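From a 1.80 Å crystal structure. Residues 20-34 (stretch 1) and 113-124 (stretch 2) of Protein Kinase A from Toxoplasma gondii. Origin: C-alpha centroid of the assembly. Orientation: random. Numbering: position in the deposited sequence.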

# COMPACT_ATOMS: atom_id res chain seq x y z
N PHE A 20 4.44 0.69 1.42
CA PHE A 20 3.74 1.56 2.35
C PHE A 20 4.57 2.65 3.02
O PHE A 20 4.12 3.78 2.99
CB PHE A 20 2.99 0.78 3.42
CG PHE A 20 1.95 -0.10 2.87
CD1 PHE A 20 0.82 0.43 2.25
CD2 PHE A 20 2.07 -1.47 2.96
CE1 PHE A 20 -0.12 -0.41 1.67
CE2 PHE A 20 1.10 -2.32 2.43
CZ PHE A 20 -0.00 -1.78 1.79
N LEU A 21 5.75 2.35 3.58
CA LEU A 21 6.45 3.40 4.33
C LEU A 21 7.00 4.51 3.46
O LEU A 21 7.33 5.55 3.96
CB LEU A 21 7.58 2.86 5.20
CG LEU A 21 7.16 1.98 6.38
CD1 LEU A 21 8.42 1.66 7.15
CD2 LEU A 21 6.08 2.60 7.28
N PHE A 22 7.16 4.25 2.16
CA PHE A 22 7.74 5.24 1.23
C PHE A 22 6.75 5.95 0.35
O PHE A 22 7.11 6.88 -0.33
CB PHE A 22 8.80 4.57 0.36
CG PHE A 22 9.87 3.93 1.15
CD1 PHE A 22 9.74 2.63 1.55
CD2 PHE A 22 11.03 4.62 1.50
CE1 PHE A 22 10.75 2.01 2.29
CE2 PHE A 22 12.01 4.04 2.28
CZ PHE A 22 11.87 2.73 2.67
N ASN A 23 5.48 5.52 0.37
CA ASN A 23 4.51 5.97 -0.63
C ASN A 23 4.20 7.45 -0.57
O ASN A 23 3.83 8.00 -1.56
CB ASN A 23 3.22 5.12 -0.44
CG ASN A 23 2.12 5.49 -1.39
OD1 ASN A 23 1.18 6.19 -1.04
ND2 ASN A 23 2.23 5.02 -2.61
N SER A 24 4.35 8.08 0.59
CA SER A 24 4.06 9.50 0.75
C SER A 24 5.25 10.41 0.38
O SER A 24 5.05 11.65 0.34
CB SER A 24 3.66 9.83 2.18
OG SER A 24 4.74 9.86 3.06
N LEU A 25 6.41 9.86 0.04
CA LEU A 25 7.54 10.72 -0.27
C LEU A 25 7.36 11.47 -1.57
O LEU A 25 6.93 10.88 -2.59
CB LEU A 25 8.86 9.94 -0.26
CG LEU A 25 9.23 9.38 1.12
CD1 LEU A 25 10.51 8.55 0.97
CD2 LEU A 25 9.42 10.42 2.22
N ASP A 26 7.73 12.74 -1.57
CA ASP A 26 7.89 13.47 -2.87
C ASP A 26 9.05 12.88 -3.71
O ASP A 26 9.84 12.07 -3.21
CB ASP A 26 7.94 14.97 -2.73
CG ASP A 26 9.18 15.49 -2.11
OD1 ASP A 26 10.28 14.93 -2.33
OD2 ASP A 26 9.05 16.51 -1.38
N GLU A 27 9.06 13.20 -5.00
CA GLU A 27 9.88 12.49 -5.95
C GLU A 27 11.37 12.71 -5.68
O GLU A 27 12.18 11.76 -5.82
CB GLU A 27 9.50 12.76 -7.39
CG GLU A 27 9.85 14.14 -7.84
CD GLU A 27 9.47 14.44 -9.27
OE1 GLU A 27 8.80 13.60 -9.90
OE2 GLU A 27 9.85 15.51 -9.73
N LYS A 28 11.71 13.90 -5.19
CA LYS A 28 13.10 14.12 -4.84
C LYS A 28 13.56 13.36 -3.61
O LYS A 28 14.67 12.85 -3.62
CB LYS A 28 13.42 15.60 -4.75
CG LYS A 28 13.36 16.30 -6.12
CD LYS A 28 14.25 17.54 -6.11
CE LYS A 28 14.16 18.38 -7.37
NZ LYS A 28 15.30 19.39 -7.40
N ASP A 29 12.72 13.29 -2.59
CA ASP A 29 13.00 12.47 -1.36
C ASP A 29 13.09 11.01 -1.67
O ASP A 29 13.97 10.30 -1.15
CB ASP A 29 11.98 12.66 -0.27
CG ASP A 29 12.21 13.88 0.57
OD1 ASP A 29 13.32 14.47 0.54
OD2 ASP A 29 11.28 14.28 1.30
N LEU A 30 12.23 10.55 -2.58
CA LEU A 30 12.32 9.19 -3.01
C LEU A 30 13.66 8.98 -3.78
O LEU A 30 14.35 7.98 -3.55
CB LEU A 30 11.11 8.79 -3.85
CG LEU A 30 10.85 7.28 -3.96
CD1 LEU A 30 10.28 6.75 -2.67
CD2 LEU A 30 9.91 6.95 -5.09
N ASN A 31 14.03 9.94 -4.63
CA ASN A 31 15.34 9.88 -5.30
C ASN A 31 16.55 9.81 -4.33
O ASN A 31 17.49 9.05 -4.56
CB ASN A 31 15.48 10.98 -6.33
CG ASN A 31 16.76 10.86 -7.12
OD1 ASN A 31 17.73 11.60 -6.86
ND2 ASN A 31 16.78 9.94 -8.04
N THR A 32 16.52 10.59 -3.28
CA THR A 32 17.53 10.53 -2.22
C THR A 32 17.61 9.20 -1.49
O THR A 32 18.68 8.64 -1.30
CB THR A 32 17.21 11.64 -1.25
OG1 THR A 32 17.34 12.86 -1.96
CG2 THR A 32 18.09 11.68 -0.00
N VAL A 33 16.45 8.63 -1.16
CA VAL A 33 16.41 7.24 -0.65
C VAL A 33 17.01 6.27 -1.66
O VAL A 33 17.85 5.45 -1.29
CB VAL A 33 14.95 6.79 -0.29
CG1 VAL A 33 14.94 5.33 0.07
CG2 VAL A 33 14.36 7.64 0.82
N ILE A 34 16.66 6.38 -2.93
CA ILE A 34 17.22 5.53 -3.97
C ILE A 34 18.75 5.67 -3.99
O ILE A 34 19.47 4.66 -4.01
CB ILE A 34 16.58 5.78 -5.36
CG1 ILE A 34 15.12 5.28 -5.33
CG2 ILE A 34 17.34 5.11 -6.50
CD1 ILE A 34 14.32 5.72 -6.54
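Stretch 2, residues 113-124: ELGRDTFNAIVK

Stretch 2 enters as a strand, residues 113-115, and turns into a helix, 116-124, with Gly115 at the N-cap. This helix runs antiparallel to helix 27-34 of stretch 1. The angle between their directions is 173°, and the axes approach to 10.1 Å. No direct hydrogen bond joins the stretches; the contact is mainly apolar.

The CA-to-CB bond of Leu114 points toward stretch 1. Its CD2 lies 3.8 Å from Phe22 CE2, at the edge of that ring, and 4.0 Å from Val33 CG1. Thr118 lies level with Val33, their CA atoms 7.1 Å apart. The Phe119 side chain starts sideways, but its end comes nearer: CE1 is 4.1 Å from Leu21 CD1.

A wider pi-type turn spans 119-123. Both Val123 N and Lys124 N donate to Phe119 O, at 3.0 and 2.9 Å. Within this turn, Ile122 is the residue most covered by stretch 1. Its CG2 sits 3.8 Å from Asp29 CB and 3.8 Å from Val33 CG2. Ile122 CD1 reaches Thr32 CG2 at 3.9 Å. One water bridges the stretches, donating to Ile122 O and Asp29 OD2, each at 2.7 Å.

Val123 CG2 packs against Phe22 CE2 at 3.7 Å and Val33 CG2 at 3.9 Å. Val123 CG1 lies 3.4 Å from Leu21 O. The CA-to-CB bond of Lys124 points away from stretch 1.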

# COMPACT_ATOMS: atom_id res chain seq x y z
N GLU A 113 19.07 -2.43 0.30
CA GLU A 113 19.28 -2.15 1.71
C GLU A 113 19.31 -0.63 1.98
O GLU A 113 20.01 0.09 1.27
CB GLU A 113 20.61 -2.79 2.12
CG GLU A 113 21.04 -2.49 3.55
CD GLU A 113 22.36 -3.15 3.94
OE1 GLU A 113 22.65 -4.24 3.46
OE2 GLU A 113 23.09 -2.54 4.75
N LEU A 114 18.60 -0.16 3.01
CA LEU A 114 18.59 1.22 3.42
C LEU A 114 19.05 1.34 4.86
O LEU A 114 18.48 0.70 5.79
CB LEU A 114 17.16 1.80 3.35
CG LEU A 114 17.00 3.29 3.73
CD1 LEU A 114 17.74 4.23 2.78
CD2 LEU A 114 15.54 3.69 3.72
N GLY A 115 20.03 2.21 5.09
CA GLY A 115 20.55 2.43 6.44
C GLY A 115 19.64 3.24 7.35
O GLY A 115 18.80 4.02 6.90
N ARG A 116 19.77 2.97 8.64
CA ARG A 116 18.99 3.62 9.67
C ARG A 116 19.11 5.16 9.63
O ARG A 116 18.11 5.86 9.84
CB ARG A 116 19.42 3.11 11.05
CG ARG A 116 18.79 3.85 12.21
CD ARG A 116 19.31 3.37 13.54
NE ARG A 116 18.76 2.08 13.93
CZ ARG A 116 17.58 1.88 14.54
NH1 ARG A 116 16.75 2.90 14.79
NH2 ARG A 116 17.21 0.63 14.89
N ASP A 117 20.31 5.68 9.38
CA ASP A 117 20.48 7.13 9.39
C ASP A 117 19.67 7.80 8.26
O ASP A 117 18.97 8.81 8.49
CB ASP A 117 21.95 7.56 9.35
CG ASP A 117 22.70 7.26 10.68
OD1 ASP A 117 22.06 7.10 11.76
OD2 ASP A 117 23.95 7.21 10.63
N THR A 118 19.70 7.22 7.09
CA THR A 118 18.95 7.79 5.95
C THR A 118 17.45 7.62 6.19
O THR A 118 16.68 8.53 5.96
CB THR A 118 19.39 7.18 4.61
OG1 THR A 118 20.81 7.42 4.46
CG2 THR A 118 18.63 7.80 3.43
N PHE A 119 17.07 6.45 6.67
CA PHE A 119 15.68 6.24 7.05
C PHE A 119 15.18 7.28 8.06
O PHE A 119 14.11 7.90 7.88
CB PHE A 119 15.49 4.83 7.56
CG PHE A 119 14.08 4.55 7.98
CD1 PHE A 119 13.12 4.24 7.01
CD2 PHE A 119 13.72 4.61 9.31
CE1 PHE A 119 11.80 3.96 7.39
CE2 PHE A 119 12.39 4.36 9.69
CZ PHE A 119 11.46 4.03 8.73
N ASN A 120 15.96 7.50 9.11
CA ASN A 120 15.63 8.52 10.11
C ASN A 120 15.55 9.89 9.56
O ASN A 120 14.62 10.61 9.88
CB ASN A 120 16.61 8.52 11.31
CG ASN A 120 16.37 7.35 12.24
OD1 ASN A 120 15.36 6.63 12.11
ND2 ASN A 120 17.30 7.10 13.13
N ALA A 121 16.49 10.27 8.71
CA ALA A 121 16.51 11.62 8.14
C ALA A 121 15.38 11.93 7.14
O ALA A 121 14.82 13.00 7.17
CB ALA A 121 17.85 11.85 7.46
N ILE A 122 15.06 10.99 6.25
CA ILE A 122 14.20 11.25 5.08
C ILE A 122 12.80 10.65 5.21
O ILE A 122 11.84 11.29 4.75
CB ILE A 122 14.82 10.69 3.80
CG1 ILE A 122 16.26 11.19 3.60
CG2 ILE A 122 13.93 10.97 2.57
CD1 ILE A 122 16.36 12.69 3.31
N VAL A 123 12.70 9.46 5.81
CA VAL A 123 11.47 8.65 5.77
C VAL A 123 10.62 8.61 7.03
O VAL A 123 9.41 8.64 6.94
CB VAL A 123 11.77 7.19 5.43
CG1 VAL A 123 10.48 6.48 5.00
CG2 VAL A 123 12.76 7.08 4.30
N LYS A 124 11.25 8.52 8.19
CA LYS A 124 10.59 8.05 9.43
C LYS A 124 9.44 8.99 9.86
O LYS A 124 8.32 8.53 10.07
CB LYS A 124 11.61 7.89 10.55
CG LYS A 124 10.99 7.36 11.83
CD LYS A 124 12.02 7.12 12.93
CE LYS A 124 11.28 6.76 14.21
NZ LYS A 124 12.17 5.95 15.09
O HOH W 1 11.73 13.93 3.99